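PDB 4BLO: packaging enzyme P4 from Pseudomonas phage phi6, which hydrolyses nucleoside triphosphates as a hexameric RecA-type helicase, an ATPase motor that drives packaging of the phage RNA genome into the viral procapsid. Local coordinates for the interface of chains A and B. Sequence-based numbering; all coordinates share one arbitrary frame. Chains: chain A/B, Packaging enzyme P4.

Contact 1: the interface of chains A and B. Residues chain A 28-29, 97-99, 208, 211, 215; chain B 148-149, 165-167, 190-191, 195.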
loop_
_atom_site.group_PDB
_atom_site.type_symbol
_atom_site.label_atom_id
_atom_site.label_comp_id
_atom_site.label_asym_id
_atom_site.label_seq_id
_atom_site.Cartn_x
_atom_site.Cartn_y
_atom_site.Cartn_z
ATOM N N GLN A 28 -19.101 -10.210 7.562
ATOM C CA GLN A 28 -17.917 -9.383 7.663
ATOM C C GLN A 28 -16.971 -9.710 6.521
ATOM O O GLN A 28 -16.860 -10.881 6.123
ATOM C CB GLN A 28 -17.229 -9.579 9.012
ATOM C CG GLN A 28 -16.224 -8.478 9.361
ATOM C CD GLN A 28 -15.202 -8.910 10.383
ATOM O OE1 GLN A 28 -15.031 -10.091 10.683
ATOM N NE2 GLN A 28 -14.498 -7.960 10.938
ATOM N N VAL A 29 -16.319 -8.674 6.000
ATOM C CA VAL A 29 -15.213 -8.818 5.066
ATOM C C VAL A 29 -13.727 -8.455 5.172
ATOM O O VAL A 29 -12.868 -9.338 5.153
ATOM C CB VAL A 29 -15.483 -8.071 3.743
ATOM C CG1 VAL A 29 -14.501 -8.519 2.672
ATOM C CG2 VAL A 29 -16.917 -8.297 3.290
ATOM N N ILE A 97 -13.907 -9.940 14.948
ATOM C CA ILE A 97 -14.000 -10.906 13.847
ATOM C C ILE A 97 -15.318 -11.647 13.955
ATOM O O ILE A 97 -15.674 -12.074 15.040
ATOM C CB ILE A 97 -12.784 -11.880 13.793
ATOM C CG1 ILE A 97 -11.486 -11.136 13.516
ATOM C CG2 ILE A 97 -12.972 -12.993 12.761
ATOM C CD1 ILE A 97 -10.462 -11.516 14.420
ATOM N N TYR A 98 -16.034 -11.797 12.838
ATOM C CA TYR A 98 -17.289 -12.517 12.784
ATOM C C TYR A 98 -17.301 -13.526 11.643
ATOM O O TYR A 98 -16.942 -13.205 10.501
ATOM C CB TYR A 98 -18.485 -11.561 12.637
ATOM C CG TYR A 98 -19.834 -12.259 12.627
ATOM C CD1 TYR A 98 -20.350 -12.810 11.454
ATOM C CD2 TYR A 98 -20.593 -12.368 13.787
ATOM C CE1 TYR A 98 -21.563 -13.491 11.447
ATOM C CE2 TYR A 98 -21.831 -13.005 13.781
ATOM C CZ TYR A 98 -22.306 -13.577 12.611
ATOM O OH TYR A 98 -23.510 -14.227 12.583
ATOM N N SER A 99 -17.779 -14.741 11.958
ATOM C CA SER A 99 -18.023 -15.809 10.995
ATOM C C SER A 99 -19.403 -16.313 11.244
ATOM O O SER A 99 -19.813 -16.379 12.404
ATOM C CB SER A 99 -16.987 -16.915 11.115
ATOM O OG SER A 99 -15.813 -16.472 10.466
ATOM N N VAL A 208 -9.509 -13.332 2.510
ATOM C CA VAL A 208 -10.886 -13.122 2.985
ATOM C C VAL A 208 -11.914 -13.677 1.972
ATOM O O VAL A 208 -13.083 -13.871 2.319
ATOM C CB VAL A 208 -11.150 -11.629 3.358
ATOM C CG1 VAL A 208 -11.368 -10.762 2.120
ATOM C CG2 VAL A 208 -12.317 -11.492 4.339
ATOM N N SER A 211 -12.879 -17.069 3.313
ATOM C CA SER A 211 -13.706 -16.866 4.497
ATOM C C SER A 211 -15.127 -16.481 4.084
ATOM O O SER A 211 -16.081 -17.035 4.633
ATOM C CB SER A 211 -13.096 -15.811 5.412
ATOM O OG SER A 211 -12.164 -16.423 6.281
ATOM N N ASP A 215 -18.686 -18.328 4.925
ATOM C CA ASP A 215 -19.730 -17.524 5.572
ATOM C C ASP A 215 -21.009 -17.553 4.733
ATOM O O ASP A 215 -22.094 -17.675 5.291
ATOM C CB ASP A 215 -19.240 -16.078 5.804
ATOM C CG ASP A 215 -18.281 -15.887 6.978
ATOM O OD1 ASP A 215 -18.001 -16.881 7.694
ATOM O OD2 ASP A 215 -17.833 -14.732 7.200
ATOM N N TRP B 148 -15.511 -22.829 14.262
ATOM C CA TRP B 148 -15.521 -21.459 13.802
ATOM C C TRP B 148 -14.925 -21.352 12.397
ATOM O O TRP B 148 -13.823 -21.851 12.150
ATOM C CB TRP B 148 -14.710 -20.630 14.805
ATOM C CG TRP B 148 -14.746 -19.133 14.643
ATOM C CD1 TRP B 148 -15.820 -18.358 14.297
ATOM C CD2 TRP B 148 -13.691 -18.229 14.974
ATOM N NE1 TRP B 148 -15.466 -17.030 14.314
ATOM C CE2 TRP B 148 -14.173 -16.920 14.754
ATOM C CE3 TRP B 148 -12.374 -18.396 15.434
ATOM C CZ2 TRP B 148 -13.379 -15.788 14.966
ATOM C CZ3 TRP B 148 -11.596 -17.273 15.666
ATOM C CH2 TRP B 148 -12.098 -15.990 15.425
ATOM N N GLY B 149 -15.659 -20.689 11.500
ATOM C CA GLY B 149 -15.251 -20.435 10.117
ATOM C C GLY B 149 -14.974 -21.661 9.269
ATOM O O GLY B 149 -14.106 -21.644 8.389
ATOM N N SER B 165 -19.102 -17.446 16.636
ATOM C CA SER B 165 -19.109 -16.486 15.548
ATOM C C SER B 165 -17.968 -15.458 15.669
ATOM O O SER B 165 -17.429 -15.060 14.643
ATOM C CB SER B 165 -20.455 -15.771 15.495
ATOM O OG SER B 165 -20.674 -14.930 16.610
ATOM N N THR B 166 -17.589 -15.049 16.907
ATOM C CA THR B 166 -16.565 -14.019 17.161
ATOM C C THR B 166 -15.288 -14.566 17.852
ATOM O O THR B 166 -15.299 -15.641 18.456
ATOM C CB THR B 166 -17.157 -12.832 18.009
ATOM O OG1 THR B 166 -17.163 -13.136 19.420
ATOM C CG2 THR B 166 -18.552 -12.394 17.555
ATOM N N LEU B 167 -14.196 -13.780 17.791
ATOM C CA LEU B 167 -12.912 -14.079 18.442
ATOM C C LEU B 167 -13.086 -14.017 19.965
ATOM O O LEU B 167 -12.475 -14.821 20.683
ATOM C CB LEU B 167 -11.813 -13.096 17.964
ATOM C CG LEU B 167 -10.437 -13.192 18.653
ATOM C CD1 LEU B 167 -9.770 -14.553 18.403
ATOM C CD2 LEU B 167 -9.532 -12.017 18.270
ATOM N N ARG B 190 -9.147 -19.750 11.041
ATOM C CA ARG B 190 -9.163 -19.154 9.706
ATOM C C ARG B 190 -9.842 -17.774 9.694
ATOM O O ARG B 190 -9.351 -16.927 8.959
ATOM C CB ARG B 190 -9.896 -20.060 8.711
ATOM C CG ARG B 190 -9.116 -21.272 8.228
ATOM C CD ARG B 190 -9.608 -21.720 6.850
ATOM N NE ARG B 190 -11.052 -21.986 6.790
ATOM C CZ ARG B 190 -11.749 -22.054 5.660
ATOM N NH1 ARG B 190 -11.150 -21.867 4.490
ATOM N NH2 ARG B 190 -13.052 -22.312 5.689
ATOM N N PRO B 191 -10.936 -17.492 10.468
ATOM C CA PRO B 191 -11.577 -16.169 10.389
ATOM C C PRO B 191 -10.700 -15.005 10.848
ATOM O O PRO B 191 -10.887 -13.876 10.388
ATOM C CB PRO B 191 -12.785 -16.333 11.302
ATOM C CG PRO B 191 -13.085 -17.780 11.254
ATOM C CD PRO B 191 -11.736 -18.374 11.342
ATOM N N ARG B 195 -8.244 -12.577 7.842
ATOM C CA ARG B 195 -8.580 -11.170 7.966
ATOM C C ARG B 195 -7.402 -10.368 8.538
ATOM O O ARG B 195 -7.544 -9.161 8.728
ATOM C CB ARG B 195 -9.865 -10.978 8.782
ATOM C CG ARG B 195 -11.105 -11.178 7.938
ATOM C CD ARG B 195 -12.371 -11.222 8.747
ATOM N NE ARG B 195 -13.521 -11.560 7.910
ATOM C CZ ARG B 195 -14.266 -12.643 8.071
ATOM N NH1 ARG B 195 -13.990 -13.510 9.039
ATOM N NH2 ARG B 195 -15.295 -12.872 7.266
#
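Two flat groups of chain B organise this patch: the indole of B:Trp148 and the guanidinium of B:Arg195. One face of the indole is capped from its own chain by B:Pro191, whose CG stands 3.7 Å above the ring plane over its centre; toward the rim of the opposite face lies the carbonyl oxygen of B:Thr166. The six-membered part of the ring is met by chain A, where the CG2 branch of A:Ile97 reaches B:Trp148 CZ2 at 3.6 Å, the two side chains crossing at about a right angle. The guanidinium has A:Ser211 CB over the rim of one face and the amide oxygen OE1 of A:Gln28 over the other, with the amide plane turned 25° from it. A:Ser99 OG and A:Asp215 OD2 lie at its edge, in plane.

B:Arg195, extended from CG to NE, reaches tip to tip toward A:Asp215, and NH2 forms a salt bridge to OD2 at 3.1 Å. The same NH2 donates to the backbone oxygen O of A:Gln28 at 2.8 Å, approaching from above that carbonyl plane. Paired charges at the tip would favour an ionised carboxylate. A:Gln28, with CG anti to its backbone N (chi1 -164°), also accepts A:Tyr98 N at OE1, 2.9 Å, which ties down the amide lying over the guanidinium.

Beside this grip the chains form an antiparallel bridge, A:Tyr98 with B:Thr166. A:Ser99 N donates along a lone pair of B:Ser165 O at 2.7 Å (150° at H), and B:Trp148 NE1 donates to that oxygen at 2.8 Å from above the carbonyl plane, so two donors hold it.

In the fold, the loop 97-99 of chain A lies against the 165-166 loop leading into helix 167-179, the 148-149 loop and the start of helix 190-193 of chain B, while A:Ser211 and A:Asp215 project from helix 208-222.

Contact 2: the interface of chains A and B. Residues chain A 30-31, 87-92; chain B 29-31, 86-88, 195-197.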
loop_
_atom_site.group_PDB
_atom_site.type_symbol
_atom_site.label_atom_id
_atom_site.label_comp_id
_atom_site.label_asym_id
_atom_site.label_seq_id
_atom_site.Cartn_x
_atom_site.Cartn_y
_atom_site.Cartn_z
ATOM N N LEU A 30 -13.426 -7.164 5.287
ATOM C CA LEU A 30 -12.239 -6.551 5.880
ATOM C C LEU A 30 -12.557 -5.409 6.851
ATOM O O LEU A 30 -11.648 -4.774 7.385
ATOM C CB LEU A 30 -11.293 -6.054 4.784
ATOM C CG LEU A 30 -10.530 -7.129 4.009
ATOM C CD1 LEU A 30 -9.457 -6.500 3.132
ATOM C CD2 LEU A 30 -9.921 -8.149 4.959
ATOM N N GLY A 31 -13.841 -5.146 7.072
ATOM C CA GLY A 31 -14.261 -4.012 7.875
ATOM C C GLY A 31 -14.847 -4.493 9.182
ATOM O O GLY A 31 -14.249 -5.339 9.860
ATOM N N GLU A 87 -12.418 1.513 6.952
ATOM C CA GLU A 87 -11.407 1.193 5.938
ATOM C C GLU A 87 -11.082 -0.301 5.952
ATOM O O GLU A 87 -11.185 -0.924 7.005
ATOM C CB GLU A 87 -10.120 2.004 6.206
ATOM C CG GLU A 87 -10.303 3.511 6.150
ATOM C CD GLU A 87 -10.011 4.186 4.820
ATOM O OE1 GLU A 87 -8.876 4.054 4.309
ATOM O OE2 GLU A 87 -10.903 4.911 4.328
ATOM N N SER A 88 -10.640 -0.867 4.813
ATOM C CA SER A 88 -10.249 -2.279 4.737
ATOM C C SER A 88 -8.933 -2.555 5.523
ATOM O O SER A 88 -8.623 -3.714 5.794
ATOM C CB SER A 88 -10.095 -2.720 3.282
ATOM O OG SER A 88 -11.310 -2.652 2.560
ATOM N N ASP A 89 -8.167 -1.504 5.880
ATOM C CA ASP A 89 -6.914 -1.642 6.626
ATOM C C ASP A 89 -7.062 -0.918 7.960
ATOM O O ASP A 89 -6.544 0.191 8.154
ATOM C CB ASP A 89 -5.692 -1.135 5.818
ATOM C CG ASP A 89 -5.309 -1.955 4.593
ATOM O OD1 ASP A 89 -5.635 -3.163 4.556
ATOM O OD2 ASP A 89 -4.685 -1.382 3.664
ATOM N N VAL A 90 -7.833 -1.546 8.852
ATOM C CA VAL A 90 -8.176 -1.124 10.214
ATOM C C VAL A 90 -7.815 -2.297 11.148
ATOM O O VAL A 90 -7.934 -3.450 10.718
ATOM C CB VAL A 90 -9.684 -0.729 10.286
ATOM C CG1 VAL A 90 -10.597 -1.926 9.993
ATOM C CG2 VAL A 90 -10.045 -0.089 11.628
ATOM N N ASP A 91 -7.395 -2.039 12.401
ATOM C CA ASP A 91 -7.019 -3.136 13.295
ATOM C C ASP A 91 -8.202 -4.101 13.558
ATOM O O ASP A 91 -9.297 -3.693 13.957
ATOM C CB ASP A 91 -6.439 -2.620 14.617
ATOM C CG ASP A 91 -5.903 -3.721 15.511
ATOM O OD1 ASP A 91 -5.345 -4.701 14.978
ATOM O OD2 ASP A 91 -5.965 -3.563 16.742
ATOM N N VAL A 92 -7.932 -5.392 13.321
ATOM C CA VAL A 92 -8.838 -6.542 13.469
ATOM C C VAL A 92 -9.395 -6.635 14.893
ATOM O O VAL A 92 -10.473 -7.180 15.095
ATOM C CB VAL A 92 -8.133 -7.874 13.079
ATOM C CG1 VAL A 92 -7.857 -7.961 11.592
ATOM C CG2 VAL A 92 -6.864 -8.123 13.884
ATOM N N VAL B 29 -2.592 -6.556 17.984
ATOM C CA VAL B 29 -2.201 -6.990 16.653
ATOM C C VAL B 29 -1.415 -6.292 15.535
ATOM O O VAL B 29 -0.320 -6.728 15.178
ATOM C CB VAL B 29 -3.424 -7.373 15.794
ATOM C CG1 VAL B 29 -2.985 -8.146 14.560
ATOM C CG2 VAL B 29 -4.415 -8.183 16.615
ATOM N N LEU B 30 -1.969 -5.211 14.989
ATOM C CA LEU B 30 -1.316 -4.092 14.313
ATOM C C LEU B 30 -1.799 -2.719 14.793
ATOM O O LEU B 30 -1.367 -1.690 14.272
ATOM C CB LEU B 30 -1.497 -4.208 12.798
ATOM C CG LEU B 30 -0.680 -5.297 12.099
ATOM C CD1 LEU B 30 -0.762 -5.145 10.588
ATOM C CD2 LEU B 30 0.767 -5.267 12.567
ATOM N N GLY B 31 -2.696 -2.704 15.773
ATOM C CA GLY B 31 -3.315 -1.471 16.223
ATOM C C GLY B 31 -2.818 -1.117 17.605
ATOM O O GLY B 31 -1.606 -1.141 17.857
ATOM N N VAL B 86 -8.342 2.523 15.254
ATOM C CA VAL B 86 -6.954 2.654 14.813
ATOM C C VAL B 86 -6.673 1.749 13.583
ATOM O O VAL B 86 -7.156 0.619 13.505
ATOM C CB VAL B 86 -5.935 2.441 15.983
ATOM C CG1 VAL B 86 -5.811 0.988 16.387
ATOM C CG2 VAL B 86 -4.562 3.015 15.658
ATOM N N GLU B 87 -5.899 2.292 12.621
ATOM C CA GLU B 87 -5.481 1.634 11.380
ATOM C C GLU B 87 -4.327 0.660 11.635
ATOM O O GLU B 87 -3.553 0.870 12.560
ATOM C CB GLU B 87 -5.032 2.685 10.356
ATOM C CG GLU B 87 -6.079 3.731 10.005
ATOM C CD GLU B 87 -6.862 3.462 8.739
ATOM O OE1 GLU B 87 -6.240 3.394 7.653
ATOM O OE2 GLU B 87 -8.111 3.387 8.821
ATOM N N SER B 88 -4.174 -0.371 10.791
ATOM C CA SER B 88 -3.075 -1.334 10.898
ATOM C C SER B 88 -1.704 -0.698 10.511
ATOM O O SER B 88 -0.665 -1.282 10.796
ATOM C CB SER B 88 -3.356 -2.552 10.023
ATOM O OG SER B 88 -4.535 -3.241 10.398
ATOM N N ARG B 195 -8.244 -12.577 7.842
ATOM C CA ARG B 195 -8.580 -11.170 7.966
ATOM C C ARG B 195 -7.402 -10.368 8.538
ATOM O O ARG B 195 -7.544 -9.161 8.728
ATOM C CB ARG B 195 -9.865 -10.978 8.782
ATOM C CG ARG B 195 -11.105 -11.178 7.938
ATOM C CD ARG B 195 -12.371 -11.222 8.747
ATOM N NE ARG B 195 -13.521 -11.560 7.910
ATOM C CZ ARG B 195 -14.266 -12.643 8.071
ATOM N NH1 ARG B 195 -13.990 -13.510 9.039
ATOM N NH2 ARG B 195 -15.295 -12.872 7.266
ATOM N N LEU B 196 -6.221 -11.011 8.712
ATOM C CA LEU B 196 -4.996 -10.353 9.179
ATOM C C LEU B 196 -4.484 -9.416 8.099
ATOM O O LEU B 196 -3.946 -9.865 7.077
ATOM C CB LEU B 196 -3.889 -11.343 9.579
ATOM C CG LEU B 196 -4.018 -12.048 10.937
ATOM C CD1 LEU B 196 -2.966 -13.116 11.104
ATOM C CD2 LEU B 196 -3.897 -11.076 12.082
ATOM N N LYS B 197 -4.660 -8.104 8.334
ATOM C CA LYS B 197 -4.242 -7.067 7.380
ATOM C C LYS B 197 -2.826 -6.683 7.698
ATOM O O LYS B 197 -2.455 -6.658 8.868
ATOM C CB LYS B 197 -5.166 -5.832 7.432
ATOM C CG LYS B 197 -6.279 -5.886 8.480
ATOM C CD LYS B 197 -7.633 -5.779 7.807
ATOM C CE LYS B 197 -8.810 -5.844 8.696
ATOM N NZ LYS B 197 -9.659 -4.694 8.336
#
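The ammonium nitrogen NZ of B:Lys197 is gripped by two backbone oxygens of chain A, one of them weakly. It donates to A:Ser88 O at 2.9 Å, arriving from above the carbonyl plane (65° out of it) and not along a lone pair, and makes a weak hydrogen bond to A:Val90 O at 3.2 Å. A:Leu30 O is modelled too close to NZ for the contact to count. The lysine chain is bent at chi2 and chi4, which curls its tip toward these backbone oxygens. Carbonyl oxygens placed as those of A:Ser88 and A:Val90 are could favour the charged ammonium. On the way, its methylenes run past A:Val92 in the opposite direction, B:Lys197 CE lying 3.7 Å from A:Val92 CG1.

Backbone pairing supplies the straightest bond: A:Asp91 N points at B:Val86 O over 2.9 Å, in the carbonyl plane and nearly linear (174° at H). It accompanies an antiparallel bridge between A:Val90 and B:Glu87. A:Asp91 has CG anti to its backbone N and so brings its carboxylate onto the 29-31 segment of chain B; B:Leu30 N makes a weak hydrogen bond to OD1 of A:Asp91 at 3.4 Å, and A:Asp91 CG packs 3.5 Å from B:Gly31 CA. Next to it, the CG2 branch of A:Val92 crosses B:Val29 at about a right angle, 3.7 Å from B:Val29 CG2.

Elsewhere in the patch A:Glu87 and B:Glu87 cross obliquely, their carboxylate planes 47° apart. A:Glu87 OE1 and B:Glu87 OE1 are 4.3 Å apart, so like charges lie close and could raise the proton affinity of one of them.

By interlocking the 87-92 stretch of chain A with three loop segments of chain B, the site likely fastens neighbouring subunits of the hexamer together.

Contact 1 and contact 2 are neighbouring parts of one interface, the centres of their C-alpha atoms about 14 Å apart. B:Arg195 belongs to both: its guanidinium serves contact 1, whereas its backbone leads into B:Leu196 and B:Lys197 of contact 2. On chain A, the 28-31 segment runs from one into the other, and helix 92-95 bridges the short gap between the 87-92 stretch and the 97-99 loop. Residue 29 takes part in contact 1 on chain A and in contact 2 on chain B, so like segments do different work on the two sides. That asymmetry suits head-to-tail neighbours in a six-membered ring.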